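Local coordinates for coat protein (Leviviridae sp., PDB 6YFR) that builds the protein shell of a single-stranded RNA bacteriophage, pairing into interlocked dimers that assemble into the particle and probably enclose the RNA genome, at the interface of chains A and B. Sequence-based numbering; all coordinates share one arbitrary frame. Chains: chain A/B, coat protein.

Contact 1: the interface of chains A and B. Residues chain A 77, 79, 94-95, 98-99; chain B 105, 109, 112-113.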
# COMPACT_ATOMS: atom_id res chain seq x y z
N PHE A 77 -13.25 -70.25 -7.79
CA PHE A 77 -13.44 -70.67 -9.18
C PHE A 77 -14.38 -69.68 -9.85
O PHE A 77 -15.39 -69.29 -9.28
CB PHE A 77 -14.02 -72.09 -9.25
CG PHE A 77 -14.62 -72.44 -10.59
CD1 PHE A 77 -13.88 -73.13 -11.54
CD2 PHE A 77 -15.94 -72.13 -10.89
CE1 PHE A 77 -14.44 -73.47 -12.76
CE2 PHE A 77 -16.50 -72.46 -12.11
CZ PHE A 77 -15.75 -73.13 -13.05
N LEU A 79 -15.98 -68.62 -14.02
CA LEU A 79 -16.13 -68.95 -15.43
C LEU A 79 -16.95 -67.87 -16.11
O LEU A 79 -17.98 -67.43 -15.56
CB LEU A 79 -16.79 -70.32 -15.61
CG LEU A 79 -17.13 -70.76 -17.04
CD1 LEU A 79 -15.87 -70.90 -17.88
CD2 LEU A 79 -17.92 -72.06 -17.02
N THR A 94 -17.21 -73.22 -24.03
CA THR A 94 -17.26 -73.04 -22.58
C THR A 94 -17.27 -74.39 -21.87
O THR A 94 -16.61 -74.56 -20.84
CB THR A 94 -18.50 -72.23 -22.19
OG1 THR A 94 -19.66 -72.78 -22.83
CG2 THR A 94 -18.34 -70.77 -22.59
N VAL A 95 -18.00 -75.36 -22.43
CA VAL A 95 -17.96 -76.72 -21.88
C VAL A 95 -16.54 -77.27 -21.93
O VAL A 95 -16.04 -77.85 -20.95
CB VAL A 95 -18.95 -77.63 -22.63
CG1 VAL A 95 -18.67 -79.09 -22.30
CG2 VAL A 95 -20.38 -77.27 -22.27
N LEU A 98 -14.39 -75.62 -19.22
CA LEU A 98 -14.66 -76.18 -17.90
C LEU A 98 -14.04 -77.56 -17.74
O LEU A 98 -13.47 -77.89 -16.69
CB LEU A 98 -16.16 -76.22 -17.65
CG LEU A 98 -16.64 -76.90 -16.36
CD1 LEU A 98 -15.99 -76.24 -15.16
CD2 LEU A 98 -18.16 -76.83 -16.26
N ASP A 99 -14.14 -78.39 -18.79
CA ASP A 99 -13.55 -79.72 -18.72
C ASP A 99 -12.03 -79.65 -18.64
O ASP A 99 -11.41 -80.46 -17.94
CB ASP A 99 -14.00 -80.55 -19.93
CG ASP A 99 -15.47 -80.90 -19.87
OD1 ASP A 99 -16.01 -81.00 -18.75
OD2 ASP A 99 -16.08 -81.08 -20.95
N LEU B 105 -18.04 -78.50 -8.55
CA LEU B 105 -17.98 -78.37 -10.01
C LEU B 105 -18.77 -79.49 -10.68
O LEU B 105 -19.38 -79.28 -11.74
CB LEU B 105 -16.53 -78.38 -10.49
CG LEU B 105 -15.67 -77.14 -10.24
CD1 LEU B 105 -14.26 -77.36 -10.77
CD2 LEU B 105 -16.30 -75.91 -10.87
N ARG B 109 -22.77 -78.40 -12.33
CA ARG B 109 -22.25 -78.18 -13.67
C ARG B 109 -23.26 -77.46 -14.56
O ARG B 109 -22.91 -76.49 -15.25
CB ARG B 109 -21.84 -79.52 -14.30
CG ARG B 109 -21.59 -79.43 -15.79
CD ARG B 109 -20.74 -80.59 -16.26
NE ARG B 109 -20.00 -80.22 -17.47
CZ ARG B 109 -18.97 -80.91 -17.95
NH1 ARG B 109 -18.56 -82.01 -17.33
NH2 ARG B 109 -18.36 -80.50 -19.06
N ILE B 112 -23.69 -73.82 -13.43
CA ILE B 112 -22.51 -73.03 -13.77
C ILE B 112 -22.49 -72.71 -15.26
O ILE B 112 -22.18 -71.59 -15.67
CB ILE B 112 -21.23 -73.78 -13.33
CG1 ILE B 112 -21.12 -73.79 -11.81
CG2 ILE B 112 -20.00 -73.14 -13.95
CD1 ILE B 112 -19.98 -74.63 -11.30
N LEU B 113 -22.82 -73.70 -16.09
CA LEU B 113 -22.75 -73.50 -17.54
C LEU B 113 -23.90 -72.66 -18.07
O LEU B 113 -23.77 -72.05 -19.13
CB LEU B 113 -22.72 -74.85 -18.26
CG LEU B 113 -21.45 -75.69 -18.09
CD1 LEU B 113 -21.61 -77.01 -18.81
CD2 LEU B 113 -20.25 -74.93 -18.62

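Contact 2: the interface of chains A and B. Residues chain A 82, 89-90, 93-94, 97; chain B 56, 58, 73.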
# COMPACT_ATOMS: atom_id res chain seq x y z
N LEU A 82 -20.26 -65.89 -22.09
CA LEU A 82 -20.50 -64.78 -23.01
C LEU A 82 -21.98 -64.69 -23.34
O LEU A 82 -22.62 -65.69 -23.67
CB LEU A 82 -19.68 -64.98 -24.29
CG LEU A 82 -18.18 -65.16 -24.11
CD1 LEU A 82 -17.53 -65.57 -25.43
CD2 LEU A 82 -17.56 -63.88 -23.59
N ASP A 89 -20.21 -71.42 -31.46
CA ASP A 89 -19.28 -72.30 -30.76
C ASP A 89 -19.17 -72.00 -29.28
O ASP A 89 -18.52 -72.76 -28.56
CB ASP A 89 -17.87 -72.20 -31.38
CG ASP A 89 -17.84 -72.62 -32.83
OD1 ASP A 89 -18.76 -73.34 -33.26
OD2 ASP A 89 -16.88 -72.25 -33.54
N VAL A 90 -19.78 -70.91 -28.81
CA VAL A 90 -19.52 -70.43 -27.45
C VAL A 90 -19.91 -71.48 -26.42
O VAL A 90 -19.17 -71.71 -25.45
CB VAL A 90 -20.24 -69.09 -27.21
CG1 VAL A 90 -20.21 -68.73 -25.73
CG2 VAL A 90 -19.59 -67.99 -28.03
N ARG A 93 -17.52 -74.53 -26.50
CA ARG A 93 -16.18 -74.14 -26.07
C ARG A 93 -16.14 -73.80 -24.59
O ARG A 93 -15.13 -74.08 -23.94
CB ARG A 93 -15.68 -72.97 -26.91
CG ARG A 93 -15.43 -73.31 -28.39
CD ARG A 93 -14.44 -74.46 -28.57
NE ARG A 93 -15.09 -75.77 -28.55
CZ ARG A 93 -15.66 -76.34 -29.61
NH1 ARG A 93 -15.66 -75.72 -30.78
NH2 ARG A 93 -16.23 -77.54 -29.49
N THR A 94 -17.21 -73.22 -24.03
CA THR A 94 -17.26 -73.04 -22.58
C THR A 94 -17.27 -74.39 -21.87
O THR A 94 -16.61 -74.56 -20.84
CB THR A 94 -18.50 -72.23 -22.19
OG1 THR A 94 -19.66 -72.78 -22.83
CG2 THR A 94 -18.34 -70.77 -22.59
N VAL A 97 -13.77 -75.62 -21.97
CA VAL A 97 -12.93 -74.89 -21.03
C VAL A 97 -13.13 -75.41 -19.62
O VAL A 97 -12.16 -75.63 -18.87
CB VAL A 97 -13.21 -73.38 -21.13
CG1 VAL A 97 -12.63 -72.65 -19.95
CG2 VAL A 97 -12.65 -72.82 -22.42
N TYR B 56 -9.44 -68.96 -23.35
CA TYR B 56 -9.80 -69.44 -24.68
C TYR B 56 -10.27 -68.24 -25.50
O TYR B 56 -11.32 -67.66 -25.22
CB TYR B 56 -10.87 -70.51 -24.62
CG TYR B 56 -11.06 -71.26 -25.92
CD1 TYR B 56 -10.39 -72.45 -26.16
CD2 TYR B 56 -11.90 -70.77 -26.91
CE1 TYR B 56 -10.56 -73.14 -27.35
CE2 TYR B 56 -12.07 -71.45 -28.11
CZ TYR B 56 -11.40 -72.63 -28.32
OH TYR B 56 -11.56 -73.31 -29.51
N ILE B 58 -11.87 -66.59 -28.62
CA ILE B 58 -12.86 -67.03 -29.60
C ILE B 58 -13.36 -65.80 -30.37
O ILE B 58 -13.61 -64.75 -29.76
CB ILE B 58 -14.00 -67.80 -28.92
CG1 ILE B 58 -14.97 -68.39 -29.94
CG2 ILE B 58 -14.73 -66.92 -27.90
CD1 ILE B 58 -16.00 -69.31 -29.32
N ILE B 73 -13.09 -66.47 -23.30
CA ILE B 73 -13.70 -67.33 -22.29
C ILE B 73 -12.64 -67.58 -21.23
O ILE B 73 -11.61 -68.21 -21.50
CB ILE B 73 -14.20 -68.64 -22.90
CG1 ILE B 73 -15.13 -68.35 -24.08
CG2 ILE B 73 -14.92 -69.47 -21.85
CD1 ILE B 73 -15.63 -69.59 -24.79

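Contact 1: the interface of chains A and B
The two-fold dimer interface of a levivirus-type coat protein joins A:Phe77, A:Leu79 and A:Leu98 to B:Leu105, B:Ile112 and B:Leu113, interlocking two subunits into the unit from which the shell is built. In this fold the C-terminal helices of one chain pack on the sheet and helices of its partner. Here the end of helix 90-107 and the short helix 109-114 of chain B meet strand 70-82 and helix 90-107 of chain A. B:Leu105 puts its CD2 methyl over the middle of the A:Phe77 ring, 3.4 Å from the ring centroid. All six ring carbons lie at nearly equal distance from that methyl, the evidence for a face-centred CH-pi contact. The ring has swung anti to its backbone N (chi1 163°), and its CE2 corner also meets B:Ile112 CG2 at 4.0 Å. That same CG2 branch touches A:Leu79 CD2 at 3.9 Å, the two side chains crossing nearly at a right angle. B:Leu113 spreads its two methyls over different partners: CD2 reaches A:Leu98 CD2 at 3.7 Å, while CD1 reaches A:Val95 CG2 at 3.7 Å. Beside this apolar cluster B:Arg109, extended from CG to NE, forms a salt bridge through NH2 with the carboxylate of A:Asp99. OD1 is approached syn but 25° out of the carboxylate plane, OD2 lies 3.0 Å from the same NH2, and the N-H of NH1 points away from OD1. The modelled NH2 to OD1 separation is too short to trust at 2.60 Å resolution, and the planes stand 68° apart, which argues against a flat two-pronged pairing. A:Val95 CG1 lies 3.5 Å from B:Arg109 NH2, placing a methyl beside the charged group.

Contact 2: the interface of chains A and B
The N-terminal half of helix 90-107 of chain A lies over strands 47-59 and 70-82 of chain B, a helix-on-sheet contact of the coat-protein dimer in which A:Thr94 and A:Val97 meet B:Ile73 and B:Tyr56. B:Ile73 supplies both of its branches: CD1 and CG2 each lie 3.7 Å from A:Thr94 CG2, with the side chains roughly perpendicular. A:Thr94 is poorly ordered; as modelled, with its hydroxyl OG1 between the backbone N and the carbonyl carbon (chi1 49°), its methyl faces the sheet. From there OG1 donates a hydrogen bond of 2.9 Å to A:Val90 O, one turn earlier, meeting the carbonyl at a C=O...donor angle of 133°. The hydroxyl thus appears to be satisfied within its own helix while CG2 makes the apolar contact. Next along the helix, A:Val97 CG2 touches B:Tyr56 CB at 3.6 Å. The far part of the tyrosine is met by the bent aliphatic chain of A:Arg93: from above the ring plane, CG lies 3.8 Å from B:Tyr56 CE2 and CD 3.6 Å from B:Tyr56 CZ. The guanidinium and phenol ring planes stand 58° apart, which speaks against a parallel guanidinium stack. At the other end B:Ile58 sends its CD1 tip to A:Val90 CG2 at 4.0 Å and to A:Asp89 CB. Its CG2 branch touches A:Leu82 CD1 at 4.0 Å, and that leucine methyl also meets B:Ile73 CG1 at 3.9 Å. The patch therefore sits where the end of strand 70-82 and the start of helix 90-107 of one subunit close over two strands of the other.

The C-alpha centres of contact 1 and contact 2 are about 10 Å apart, and A:Thr94 belongs to both. Chain A supplies strand 70-82 and helix 90-107 to each patch, but the partner elements differ: contact 1 uses the C-terminal helical part of chain B, contact 2 its strands 47-59 and 70-82. Helix 90-107 of chain A is consequently met by the partner's short helix 109-114 and by its sheet. Two-fold symmetry repeats both patches with the chains exchanged, giving a reciprocal embrace that would be expected to keep the dimer intact as a building block of the 60-chain assembly.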